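Local coordinates for protein AvtR (PDB 4HV0) that probably regulates transcription in a lipothrixvirus of hyperthermophilic archaea by binding DNA through a ribbon-helix-helix fold, at residues V5-Y10 / K61-N66; V27-L32 / C67-R72; E34-E39 / I75-E80. All coordinates share one frame; numbering follows the deposited sequence.

Interaction 1: residues V5-Y10 / K61-N66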
loop_
_atom_site.group_PDB
_atom_site.type_symbol
_atom_site.label_atom_id
_atom_site.label_comp_id
_atom_site.label_asym_id
_atom_site.label_seq_id
_atom_site.Cartn_x
_atom_site.Cartn_y
_atom_site.Cartn_z
ATOM N N VAL A 5 -7.393 0.403 -0.498
ATOM C CA VAL A 5 -7.181 1.692 0.153
ATOM C C VAL A 5 -8.265 2.725 -0.130
ATOM O O VAL A 5 -8.892 2.701 -1.160
ATOM C CB VAL A 5 -5.760 2.238 -0.192
ATOM C CG1 VAL A 5 -4.705 1.246 0.283
ATOM C CG2 VAL A 5 -5.570 2.458 -1.705
ATOM N N GLU A 6 -8.411 3.692 0.771
ATOM C CA GLU A 6 -9.247 4.859 0.562
ATOM C C GLU A 6 -8.681 5.774 -0.529
ATOM O O GLU A 6 -7.478 5.774 -0.815
ATOM C CB GLU A 6 -9.204 5.717 1.800
ATOM C CG GLU A 6 -9.866 5.223 3.052
ATOM C CD GLU A 6 -9.508 6.134 4.232
ATOM O OE1 GLU A 6 -9.197 7.319 3.987
ATOM O OE2 GLU A 6 -9.543 5.668 5.399
ATOM N N GLU A 7 -9.525 6.640 -1.070
ATOM C CA GLU A 7 -9.132 7.519 -2.178
ATOM C C GLU A 7 -7.983 8.480 -1.818
ATOM O O GLU A 7 -7.035 8.640 -2.585
ATOM C CB GLU A 7 -10.359 8.294 -2.643
ATOM C CG GLU A 7 -10.169 9.125 -3.893
ATOM C CD GLU A 7 -11.486 9.632 -4.436
ATOM O OE1 GLU A 7 -12.493 9.613 -3.682
ATOM O OE2 GLU A 7 -11.515 10.035 -5.620
ATOM N N GLU A 8 -8.062 9.117 -0.659
ATOM C CA GLU A 8 -6.985 10.000 -0.227
ATOM C C GLU A 8 -5.606 9.297 -0.240
ATOM O O GLU A 8 -4.597 9.860 -0.712
ATOM C CB GLU A 8 -7.287 10.577 1.146
ATOM C CG GLU A 8 -6.286 11.633 1.560
ATOM C CD GLU A 8 -6.648 12.330 2.863
ATOM O OE1 GLU A 8 -7.627 11.914 3.531
ATOM O OE2 GLU A 8 -5.930 13.298 3.222
ATOM N N VAL A 9 -5.572 8.059 0.232
ATOM C CA VAL A 9 -4.343 7.302 0.247
ATOM C C VAL A 9 -3.876 7.004 -1.175
ATOM O O VAL A 9 -2.673 7.127 -1.493
ATOM C CB VAL A 9 -4.480 5.995 1.068
ATOM C CG1 VAL A 9 -3.263 5.100 0.870
ATOM C CG2 VAL A 9 -4.655 6.309 2.537
ATOM N N TYR A 10 -4.811 6.612 -2.034
ATOM C CA TYR A 10 -4.474 6.302 -3.416
ATOM C C TYR A 10 -3.918 7.531 -4.137
ATOM O O TYR A 10 -2.915 7.424 -4.847
ATOM C CB TYR A 10 -5.681 5.778 -4.160
ATOM C CG TYR A 10 -5.359 5.356 -5.576
ATOM C CD1 TYR A 10 -4.676 4.171 -5.827
ATOM C CD2 TYR A 10 -5.726 6.153 -6.662
ATOM C CE1 TYR A 10 -4.368 3.783 -7.122
ATOM C CE2 TYR A 10 -5.433 5.764 -7.959
ATOM C CZ TYR A 10 -4.751 4.579 -8.188
ATOM O OH TYR A 10 -4.454 4.193 -9.473
ATOM N N LYS A 61 -15.086 6.044 -3.157
ATOM C CA LYS A 61 -14.253 5.122 -3.922
ATOM C C LYS A 61 -13.255 4.435 -3.010
ATOM O O LYS A 61 -12.697 5.066 -2.122
ATOM C CB LYS A 61 -13.448 5.863 -4.978
ATOM C CG LYS A 61 -14.223 6.484 -6.124
ATOM C CD LYS A 61 -13.268 6.549 -7.310
ATOM C CE LYS A 61 -13.699 7.472 -8.434
ATOM N NZ LYS A 61 -12.492 8.037 -9.099
ATOM N N TYR A 62 -13.022 3.152 -3.265
ATOM C CA TYR A 62 -12.043 2.346 -2.553
ATOM C C TYR A 62 -11.219 1.589 -3.597
ATOM O O TYR A 62 -11.739 0.744 -4.318
ATOM C CB TYR A 62 -12.750 1.345 -1.612
ATOM C CG TYR A 62 -13.496 1.993 -0.474
ATOM C CD1 TYR A 62 -12.850 2.321 0.713
ATOM C CD2 TYR A 62 -14.844 2.308 -0.586
ATOM C CE1 TYR A 62 -13.522 2.931 1.756
ATOM C CE2 TYR A 62 -15.534 2.909 0.468
ATOM C CZ TYR A 62 -14.869 3.212 1.634
ATOM O OH TYR A 62 -15.554 3.808 2.673
ATOM N N TYR A 63 -9.931 1.890 -3.691
ATOM C CA TYR A 63 -9.107 1.336 -4.764
ATOM C C TYR A 63 -8.556 -0.023 -4.381
ATOM O O TYR A 63 -8.091 -0.217 -3.285
ATOM C CB TYR A 63 -8.000 2.311 -5.131
ATOM C CG TYR A 63 -8.517 3.578 -5.785
ATOM C CD1 TYR A 63 -8.448 3.762 -7.171
ATOM C CD2 TYR A 63 -9.086 4.590 -5.015
ATOM C CE1 TYR A 63 -8.925 4.927 -7.758
ATOM C CE2 TYR A 63 -9.561 5.754 -5.590
ATOM C CZ TYR A 63 -9.483 5.921 -6.958
ATOM O OH TYR A 63 -9.957 7.091 -7.518
ATOM N N ARG A 64 -8.642 -0.972 -5.302
ATOM C CA ARG A 64 -8.076 -2.305 -5.133
ATOM C C ARG A 64 -6.728 -2.341 -5.866
ATOM O O ARG A 64 -6.679 -2.154 -7.075
ATOM C CB ARG A 64 -9.008 -3.360 -5.720
ATOM C CG ARG A 64 -10.299 -3.571 -4.953
ATOM C CD ARG A 64 -10.747 -5.022 -5.015
ATOM N NE ARG A 64 -11.934 -5.245 -4.186
ATOM C CZ ARG A 64 -11.943 -5.300 -2.850
ATOM N NH1 ARG A 64 -10.825 -5.144 -2.141
ATOM N NH2 ARG A 64 -13.088 -5.514 -2.207
ATOM N N ILE A 65 -5.638 -2.569 -5.142
ATOM C CA ILE A 65 -4.295 -2.519 -5.729
ATOM C C ILE A 65 -3.645 -3.893 -5.766
ATOM O O ILE A 65 -3.544 -4.571 -4.743
ATOM C CB ILE A 65 -3.374 -1.575 -4.949
ATOM C CG1 ILE A 65 -3.839 -0.129 -5.058
ATOM C CG2 ILE A 65 -1.965 -1.631 -5.519
ATOM C CD1 ILE A 65 -3.088 0.816 -4.150
ATOM N N ASN A 66 -3.179 -4.283 -6.952
ATOM C CA ASN A 66 -2.485 -5.556 -7.141
ATOM C C ASN A 66 -1.046 -5.469 -6.658
ATOM O O ASN A 66 -0.105 -5.399 -7.443
ATOM C CB ASN A 66 -2.545 -6.025 -8.604
ATOM C CG ASN A 66 -3.400 -7.271 -8.784
ATOM O OD1 ASN A 66 -3.955 -7.806 -7.826
ATOM N ND2 ASN A 66 -3.502 -7.742 -10.014
HETATM O O HOH W 1 -12.465 6.656 -0.306
#
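Y10 and Y63 are brought together by their first torsions. In Y10, CG is anti to the backbone N (chi1 -176°). In Y63, CG is anti to the carbonyl carbon (chi1 -68°). The two side chains cross at about a right angle, yet their rings lie flat on each other as an offset stack, with centroids of Y10 and Y63 4.0 Å apart and planes at 5°. Y10 CB also sits over the Y63 face as a CH-pi contact. V5 N bonds to Y63 O at 2.9 Å, and Y63 N bonds back to V5 O at 2.9 Å. This is an antiparallel hydrogen-bonded pair between strands 3-6 and 60-65. A ribbon-helix-helix protein forms its ribbon from two such strands, usually of two chains; here the pairing of 3-6 with 60-65 inside one chain is consistent with such a ribbon, and helix 7-19 follows the first. Beside the stack, V5 CG2 lies 3.9 Å from I65 CD1, which also meets the edge of the Y10 ring. E7 CG comes to Y63 CE2 at 3.8 Å. K61 NZ donates to Y63 OH at 3.1 Å, while E7 OE2 stays 4.1 Å from K61 NZ, too far for a salt bridge.

Interaction 2: residues V27-L32 / C67-R72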
loop_
_atom_site.group_PDB
_atom_site.type_symbol
_atom_site.label_atom_id
_atom_site.label_comp_id
_atom_site.label_asym_id
_atom_site.label_seq_id
_atom_site.Cartn_x
_atom_site.Cartn_y
_atom_site.Cartn_z
ATOM N N VAL A 27 5.622 1.803 -5.351
ATOM C CA VAL A 27 5.656 2.697 -4.199
ATOM C C VAL A 27 5.227 1.910 -2.913
ATOM O O VAL A 27 5.923 1.944 -1.894
ATOM C CB VAL A 27 4.783 3.944 -4.524
ATOM C CG1 VAL A 27 4.596 4.876 -3.339
ATOM C CG2 VAL A 27 5.383 4.702 -5.689
ATOM N N ILE A 28 4.124 1.164 -2.979
ATOM C CA ILE A 28 3.704 0.330 -1.844
ATOM C C ILE A 28 4.807 -0.641 -1.447
ATOM O O ILE A 28 5.149 -0.703 -0.269
ATOM C CB ILE A 28 2.434 -0.470 -2.154
ATOM C CG1 ILE A 28 1.238 0.457 -2.206
ATOM C CG2 ILE A 28 2.198 -1.591 -1.159
ATOM C CD1 ILE A 28 0.076 -0.230 -2.899
ATOM N N ARG A 29 5.398 -1.356 -2.416
ATOM C CA ARG A 29 6.538 -2.239 -2.129
ATOM C C ARG A 29 7.696 -1.519 -1.460
ATOM O O ARG A 29 8.262 -2.038 -0.502
ATOM C CB ARG A 29 7.039 -2.981 -3.340
ATOM C CG ARG A 29 6.210 -4.209 -3.632
ATOM C CD ARG A 29 6.942 -5.191 -4.536
ATOM N NE ARG A 29 7.182 -4.616 -5.852
ATOM C CZ ARG A 29 6.267 -4.511 -6.821
ATOM N NH1 ARG A 29 5.017 -4.951 -6.648
ATOM N NH2 ARG A 29 6.607 -3.950 -7.978
ATOM N N LYS A 30 8.000 -0.300 -1.881
ATOM C CA LYS A 30 9.090 0.438 -1.253
ATOM C C LYS A 30 8.756 0.779 0.203
ATOM O O LYS A 30 9.593 0.591 1.092
ATOM C CB LYS A 30 9.446 1.685 -2.067
ATOM C CG LYS A 30 10.684 2.434 -1.581
ATOM C CD LYS A 30 11.395 3.157 -2.725
ATOM C CE LYS A 30 12.373 4.233 -2.246
ATOM N NZ LYS A 30 11.803 5.609 -2.178
ATOM N N ILE A 31 7.527 1.238 0.461
ATOM C CA ILE A 31 7.092 1.543 1.832
ATOM C C ILE A 31 7.146 0.275 2.690
ATOM O O ILE A 31 7.719 0.290 3.785
ATOM C CB ILE A 31 5.671 2.101 1.860
ATOM C CG1 ILE A 31 5.658 3.471 1.243
ATOM C CG2 ILE A 31 5.137 2.205 3.315
ATOM C CD1 ILE A 31 4.275 3.877 0.806
ATOM N N LEU A 32 6.616 -0.833 2.171
ATOM C CA LEU A 32 6.697 -2.107 2.912
ATOM C C LEU A 32 8.139 -2.554 3.179
ATOM O O LEU A 32 8.423 -3.068 4.249
ATOM C CB LEU A 32 5.932 -3.223 2.231
ATOM C CG LEU A 32 4.419 -2.927 2.054
ATOM C CD1 LEU A 32 3.700 -4.101 1.404
ATOM C CD2 LEU A 32 3.699 -2.477 3.326
ATOM N N CYS A 67 -0.885 -5.432 -5.347
ATOM C CA CYS A 67 0.434 -5.501 -4.784
ATOM C C CYS A 67 0.758 -6.969 -4.649
ATOM O O CYS A 67 0.012 -7.706 -4.000
ATOM C CB CYS A 67 0.492 -4.813 -3.437
ATOM S SG CYS A 67 2.196 -4.573 -2.953
ATOM N N LYS A 68 1.826 -7.389 -5.328
ATOM C CA LYS A 68 2.366 -8.740 -5.250
ATOM C C LYS A 68 3.794 -8.679 -4.696
ATOM O O LYS A 68 4.641 -8.013 -5.268
ATOM C CB LYS A 68 2.413 -9.379 -6.640
ATOM C CG LYS A 68 1.077 -9.484 -7.337
ATOM C CD LYS A 68 1.124 -10.445 -8.517
ATOM C CE LYS A 68 -0.220 -10.527 -9.217
ATOM N NZ LYS A 68 -0.158 -11.397 -10.422
ATOM N N LEU A 69 4.012 -9.359 -3.574
ATOM C CA LEU A 69 5.297 -9.573 -2.916
ATOM C C LEU A 69 5.604 -11.068 -2.944
ATOM O O LEU A 69 4.725 -11.882 -3.206
ATOM C CB LEU A 69 5.176 -9.147 -1.445
ATOM C CG LEU A 69 5.158 -7.681 -1.001
ATOM C CD1 LEU A 69 4.779 -7.591 0.470
ATOM C CD2 LEU A 69 6.514 -7.030 -1.212
ATOM N N GLU A 70 6.860 -11.435 -2.681
ATOM C CA GLU A 70 7.214 -12.843 -2.467
ATOM C C GLU A 70 6.285 -13.392 -1.406
ATOM O O GLU A 70 5.979 -12.693 -0.452
ATOM C CB GLU A 70 8.662 -12.978 -1.978
ATOM C CG GLU A 70 9.730 -12.493 -2.935
ATOM C CD GLU A 70 11.122 -12.540 -2.339
ATOM O OE1 GLU A 70 11.356 -13.102 -1.245
ATOM O OE2 GLU A 70 12.014 -11.987 -2.974
ATOM N N LYS A 71 5.867 -14.640 -1.539
ATOM C CA LYS A 71 4.906 -15.216 -0.610
ATOM C C LYS A 71 5.359 -15.075 0.850
ATOM O O LYS A 71 4.541 -14.780 1.709
ATOM C CB LYS A 71 4.595 -16.689 -0.972
ATOM C CG LYS A 71 3.729 -16.829 -2.229
ATOM C CD LYS A 71 3.518 -18.281 -2.688
ATOM C CE LYS A 71 2.596 -18.378 -3.918
ATOM N NZ LYS A 71 1.611 -19.506 -3.930
ATOM N N ARG A 72 6.644 -15.262 1.130
ATOM C CA ARG A 72 7.139 -15.161 2.507
ATOM C C ARG A 72 6.953 -13.745 3.106
ATOM O O ARG A 72 6.558 -13.621 4.275
ATOM C CB ARG A 72 8.566 -15.716 2.710
ATOM C CG ARG A 72 8.534 -17.184 3.127
ATOM C CD ARG A 72 7.912 -18.082 2.060
ATOM N NE ARG A 72 7.029 -19.085 2.647
ATOM C CZ ARG A 72 6.251 -19.891 1.934
ATOM N NH1 ARG A 72 6.287 -19.824 0.610
ATOM N NH2 ARG A 72 5.453 -20.766 2.542
#
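R29 on helix 24-36 meets three consecutive residues of the segment that runs from strand 60-65 into helix 71-84. Its CB leaves the helix alongside the other segment, and the chain beyond it draws nearer. CG lies 3.7 Å from L69 CD2, with C67 SG off to another side at 4.1 Å. CD keeps touch with L69 CD2 at 3.8 Å and also approaches K68 O. The chain then bends at chi3 (-64°), which sets NE off the line of the methylenes. At the tip, NH1 points a weak bond at K68 O, 3.4 Å away and bent; the position of K68 O is doubtful, so little rests on this bond. D40 and T42 also touch R29. R29 and L69 run antiparallel, side by side. I28, the residue before, and L32, about a turn further on, complete the contact. I28 CG2 touches C67 SG at 3.5 Å, with SG anti to its backbone N (chi1 -166°). L32 CD1 meets L69 CD1 at 3.8 Å. This helix is the second of the ribbon-helix-helix unit. The contact is thus mostly apolar: methyls, methylenes and a sulphur carry it, and the guanidinium adds little certain polar grip.

Interaction 3: residues E34-E39 / I75-E80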
loop_
_atom_site.group_PDB
_atom_site.type_symbol
_atom_site.label_atom_id
_atom_site.label_comp_id
_atom_site.label_asym_id
_atom_site.label_seq_id
_atom_site.Cartn_x
_atom_site.Cartn_y
_atom_site.Cartn_z
ATOM N N GLU A 34 10.856 -0.641 3.454
ATOM C CA GLU A 34 11.424 0.294 4.420
ATOM C C GLU A 34 10.856 0.163 5.827
ATOM O O GLU A 34 11.600 0.137 6.789
ATOM C CB GLU A 34 11.294 1.734 3.907
ATOM C CG GLU A 34 12.196 1.960 2.687
ATOM C CD GLU A 34 12.217 3.390 2.181
ATOM O OE1 GLU A 34 11.266 4.148 2.466
ATOM O OE2 GLU A 34 13.168 3.744 1.452
ATOM N N TYR A 35 9.539 0.095 5.964
ATOM C CA TYR A 35 8.922 0.050 7.304
ATOM C C TYR A 35 8.870 -1.346 7.921
ATOM O O TYR A 35 8.799 -1.429 9.115
ATOM C CB TYR A 35 7.523 0.666 7.297
ATOM C CG TYR A 35 7.507 2.164 7.180
ATOM C CD1 TYR A 35 7.843 2.774 5.999
ATOM C CD2 TYR A 35 7.143 2.963 8.248
ATOM C CE1 TYR A 35 7.838 4.134 5.864
ATOM C CE2 TYR A 35 7.109 4.341 8.109
ATOM C CZ TYR A 35 7.466 4.912 6.907
ATOM O OH TYR A 35 7.471 6.275 6.742
ATOM N N PHE A 36 8.928 -2.420 7.133
ATOM C CA PHE A 36 9.009 -3.782 7.696
ATOM C C PHE A 36 10.419 -4.353 7.638
ATOM O O PHE A 36 10.698 -5.390 8.220
ATOM C CB PHE A 36 7.950 -4.718 7.102
ATOM C CG PHE A 36 6.569 -4.254 7.442
ATOM C CD1 PHE A 36 5.991 -4.539 8.681
ATOM C CD2 PHE A 36 5.915 -3.399 6.609
ATOM C CE1 PHE A 36 4.759 -4.023 9.027
ATOM C CE2 PHE A 36 4.685 -2.875 6.946
ATOM C CZ PHE A 36 4.107 -3.182 8.171
ATOM N N GLY A 37 11.317 -3.619 7.003
ATOM C CA GLY A 37 12.732 -3.931 7.040
ATOM C C GLY A 37 13.131 -5.207 6.317
ATOM O O GLY A 37 14.056 -5.896 6.757
ATOM N N ILE A 38 12.453 -5.461 5.203
ATOM C CA ILE A 38 12.579 -6.676 4.425
ATOM C C ILE A 38 13.024 -6.478 2.977
ATOM O O ILE A 38 12.788 -5.463 2.333
ATOM C CB ILE A 38 11.274 -7.510 4.384
ATOM C CG1 ILE A 38 10.075 -6.646 3.915
ATOM C CG2 ILE A 38 11.124 -8.203 5.721
ATOM C CD1 ILE A 38 8.735 -7.340 3.885
ATOM N N GLU A 39 13.644 -7.531 2.488
ATOM C CA GLU A 39 14.127 -7.643 1.136
ATOM C C GLU A 39 13.046 -8.310 0.314
ATOM O O GLU A 39 12.558 -9.359 0.702
ATOM C CB GLU A 39 15.360 -8.537 1.151
ATOM C CG GLU A 39 15.983 -8.800 -0.210
ATOM C CD GLU A 39 17.019 -7.751 -0.586
ATOM O OE1 GLU A 39 16.762 -6.542 -0.364
ATOM O OE2 GLU A 39 18.088 -8.151 -1.106
ATOM N N ILE A 75 3.219 -12.976 4.024
ATOM C CA ILE A 75 2.890 -13.461 5.341
ATOM C C ILE A 75 3.473 -12.573 6.445
ATOM O O ILE A 75 2.745 -12.233 7.386
ATOM C CB ILE A 75 3.299 -14.952 5.491
ATOM C CG1 ILE A 75 2.364 -15.815 4.626
ATOM C CG2 ILE A 75 3.221 -15.445 6.923
ATOM C CD1 ILE A 75 2.899 -17.159 4.172
ATOM N N LEU A 76 4.740 -12.153 6.330
ATOM C CA LEU A 76 5.346 -11.317 7.387
ATOM C C LEU A 76 4.556 -10.035 7.510
ATOM O O LEU A 76 4.206 -9.624 8.601
ATOM C CB LEU A 76 6.820 -10.996 7.115
ATOM C CG LEU A 76 7.775 -12.198 7.158
ATOM C CD1 LEU A 76 9.183 -11.748 6.817
ATOM C CD2 LEU A 76 7.743 -12.911 8.500
ATOM N N VAL A 77 4.238 -9.422 6.375
ATOM C CA VAL A 77 3.551 -8.174 6.420
ATOM C C VAL A 77 2.175 -8.330 7.061
ATOM O O VAL A 77 1.823 -7.545 7.936
ATOM C CB VAL A 77 3.474 -7.517 5.053
ATOM C CG1 VAL A 77 2.439 -6.405 5.058
ATOM C CG2 VAL A 77 4.846 -6.951 4.709
ATOM N N LYS A 78 1.413 -9.337 6.655
ATOM C CA LYS A 78 0.128 -9.602 7.298
ATOM C C LYS A 78 0.269 -9.792 8.782
ATOM O O LYS A 78 -0.504 -9.246 9.581
ATOM C CB LYS A 78 -0.512 -10.864 6.741
ATOM C CG LYS A 78 -1.156 -10.756 5.372
ATOM C CD LYS A 78 -1.843 -12.086 5.073
ATOM C CE LYS A 78 -1.712 -12.567 3.637
ATOM N NZ LYS A 78 -2.843 -11.991 2.890
ATOM N N LEU A 79 1.264 -10.547 9.169
ATOM C CA LEU A 79 1.438 -10.821 10.580
ATOM C C LEU A 79 1.793 -9.576 11.354
ATOM O O LEU A 79 1.306 -9.392 12.458
ATOM C CB LEU A 79 2.511 -11.876 10.749
ATOM C CG LEU A 79 2.843 -12.356 12.159
ATOM C CD1 LEU A 79 1.625 -13.107 12.710
ATOM C CD2 LEU A 79 4.117 -13.207 12.178
ATOM N N GLU A 80 2.669 -8.744 10.795
ATOM C CA GLU A 80 3.129 -7.559 11.491
ATOM C C GLU A 80 1.996 -6.556 11.631
ATOM O O GLU A 80 1.856 -5.943 12.671
ATOM C CB GLU A 80 4.316 -6.953 10.749
ATOM C CG GLU A 80 5.623 -7.709 10.952
ATOM C CD GLU A 80 6.094 -7.745 12.401
ATOM O OE1 GLU A 80 5.784 -6.801 13.157
ATOM O OE2 GLU A 80 6.774 -8.716 12.808
#
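F36, in the last turn of helix 24-36, faces V77 of helix 71-84, and their CA atoms are 7.1 Å apart. The bond from CA to CB of F36 points toward helix 71-84, and chi1 of -63° sets CG anti to the carbonyl carbon. V77 CG2 lies over one face of the ring, 4.2 Å from F36 CD2, and the two side chains cross at about a right angle. The rim atoms CD1 and CE1 meet E80 instead. E80 CB approaches F36 CE1 obliquely at 3.4 Å, and E80 CG comes near F36 CD1 at 3.9 Å. The E80 carboxylate turns from the ring. L81, further along the same helix, also touches F36. G37 follows with a positive phi of 68°, the first residue to leave the helical path. The chain turns there, and I38 comes back toward helix 71-84. I38 CG1 takes the crowded position between its backbone N and carbonyl carbon. I38 CD1, extended beyond CG1, reaches V77 CG2 at 4.0 Å, while I38 CG2 meets L76 CD1 at 4.2 Å. One V77 methyl is therefore shared by F36 and I38. The contact joins the end of the second helix of the ribbon-helix-helix unit, and the residues just past it, to helix 71-84. No hydrogen bond or salt bridge links the segments. Their attachment rests on van der Waals contact and partial hydrophobic shielding at the surface, with the aliphatic part of E80 counted on the apolar side and its carboxylate kept clear of it.

Overall arrangement
Interaction 1 is partly buried and joins strand 3-6 and the start of helix 7-19 to strand 60-65. Interaction 2 is buried, and interaction 3 lies at the surface. Both of these use helix 24-36 and the chain around helix 71-84. Their centres are 8 Å apart, and they meet where L69 CD1 approaches V77 CG2. Interactions 1 and 2 lie on opposite sides of the chain's centre, but I65 CD1 packs on I28 CD1 to connect them. Interactions 1 and 3 do not touch. Chemistry follows place: the sheet contact combines backbone hydrogen bonds with an aromatic stack, whereas the other two depend mainly on apolar side chains.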